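Local coordinates for protein endo-1,3-beta-glucanase, family GH16 (Zobellia galactanivorans, PDB 4BPZ) that probably hydrolyses internal beta-1,3-glucosidic bonds of glucans such as algal laminarin, through its calcium-binding family 16 glycoside hydrolase domain, at residues 57-61 with 62-66. The protein carries 1 engineered substitution. Residues are numbered along the deposited sequence; the frame is centred on the assembly and turned at random.
With CA (calcium ion), chain E.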
# COMPACT_ATOMS: atom_id res chain seq x y z
N SER A 57 -3.86 -14.11 -2.63
CA SER A 57 -4.54 -13.45 -1.55
C SER A 57 -5.66 -14.29 -1.12
O SER A 57 -6.34 -14.98 -1.92
CB SER A 57 -4.99 -12.03 -1.89
OG SER A 57 -5.91 -12.08 -2.97
N PHE A 58 -5.94 -14.24 0.19
CA PHE A 58 -7.01 -15.11 0.76
C PHE A 58 -7.26 -14.62 2.19
O PHE A 58 -6.33 -14.04 2.85
CB PHE A 58 -6.63 -16.63 0.74
CG PHE A 58 -5.30 -16.90 1.37
CD1 PHE A 58 -4.10 -16.69 0.70
CD2 PHE A 58 -5.22 -17.43 2.67
CE1 PHE A 58 -2.87 -16.99 1.28
CE2 PHE A 58 -4.00 -17.81 3.21
CZ PHE A 58 -2.80 -17.54 2.52
N VAL A 59 -8.44 -14.92 2.69
CA VAL A 59 -8.80 -14.50 4.03
C VAL A 59 -9.15 -15.78 4.79
O VAL A 59 -9.92 -16.65 4.31
CB VAL A 59 -10.02 -13.56 4.04
CG1 VAL A 59 -10.38 -13.06 5.42
CG2 VAL A 59 -9.71 -12.34 3.11
N SER A 60 -8.56 -15.92 5.97
CA SER A 60 -8.83 -17.12 6.77
C SER A 60 -8.40 -16.84 8.16
O SER A 60 -7.49 -16.00 8.42
CB SER A 60 -8.01 -18.33 6.29
OG SER A 60 -6.60 -18.09 6.29
N ASP A 61 -9.03 -17.50 9.12
CA ASP A 61 -8.56 -17.43 10.49
C ASP A 61 -8.46 -15.98 11.07
O ASP A 61 -7.50 -15.71 11.84
CB ASP A 61 -7.22 -18.24 10.58
CG ASP A 61 -6.69 -18.50 11.99
OD1 ASP A 61 -7.51 -18.69 12.93
OD2 ASP A 61 -5.41 -18.66 12.11
N GLY A 62 -9.32 -15.08 10.62
CA GLY A 62 -9.37 -13.71 11.07
C GLY A 62 -8.39 -12.74 10.45
O GLY A 62 -8.39 -11.56 10.82
N THR A 63 -7.64 -13.13 9.39
CA THR A 63 -6.71 -12.24 8.79
C THR A 63 -6.69 -12.40 7.27
O THR A 63 -6.95 -13.50 6.69
CB THR A 63 -5.25 -12.44 9.29
OG1 THR A 63 -4.78 -13.72 8.90
CG2 THR A 63 -5.08 -12.37 10.74
N LEU A 64 -6.38 -11.29 6.59
CA LEU A 64 -6.05 -11.30 5.17
C LEU A 64 -4.60 -11.69 5.01
O LEU A 64 -3.73 -11.20 5.74
CB LEU A 64 -6.25 -9.83 4.63
CG LEU A 64 -5.67 -9.59 3.23
CD1 LEU A 64 -6.43 -10.34 2.16
CD2 LEU A 64 -5.71 -8.11 2.97
N LYS A 65 -4.31 -12.54 4.02
CA LYS A 65 -2.95 -12.76 3.60
C LYS A 65 -2.80 -12.34 2.18
O LYS A 65 -3.65 -12.68 1.30
CB LYS A 65 -2.59 -14.28 3.65
CG LYS A 65 -2.45 -14.82 5.04
CD LYS A 65 -3.78 -15.13 5.74
CE LYS A 65 -3.59 -16.08 6.89
NZ LYS A 65 -4.86 -16.26 7.61
N ILE A 66 -1.73 -11.57 1.89
CA ILE A 66 -1.24 -11.38 0.54
C ILE A 66 0.04 -12.23 0.47
O ILE A 66 0.86 -12.21 1.40
CB ILE A 66 -0.93 -9.88 0.23
CG1 ILE A 66 -2.27 -9.14 0.29
CG2 ILE A 66 -0.25 -9.76 -1.12
CD1 ILE A 66 -2.08 -7.58 0.27
CA CA E . -9.04 -9.74 11.98
O HOH W 1 -9.88 -8.08 13.50
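One face of the Phe58 ring carries Lys65 CB in a CH-pi contact, 3.7 Å from the ring centroid and shifted toward the rim, while CG and CD pack on CZ and CE2. With Lys65 CG anti to its carbonyl carbon (chi1 -72°) and a bend at chi2 (79°), the chain runs past the ring toward the turn. There Lys65 NZ donates to Ser60 OG and Thr63 OG1, each at 2.8 Å. Cut back to alanine, Lys65 would keep the CB over the ring but is likely to lose the CG and CD packing and leave the Ser60 and Thr63 hydroxyls without their shared donor.

Phe58 and Lys65 form a hydrogen-bonded antiparallel pair, as do Ser60 and Thr63; this second pair closes the type I' turn around Asp61 and Gly62. Both have positive phi, as type I' requires, and Gly62 O binds the calcium ion at 2.3 Å; Glu18, Glu20 and Asp250 complete the protein ligands. On the other face of the hairpin, Val59 CG2 meets Leu64 CD1 at 4.0 Å, beside Phe19. Thr63 OG1 also bonds to Glu248, and strand 63-75 pairs on its far side with strand 244-255, placing the hairpin beside the beta-sandwich's calcium site.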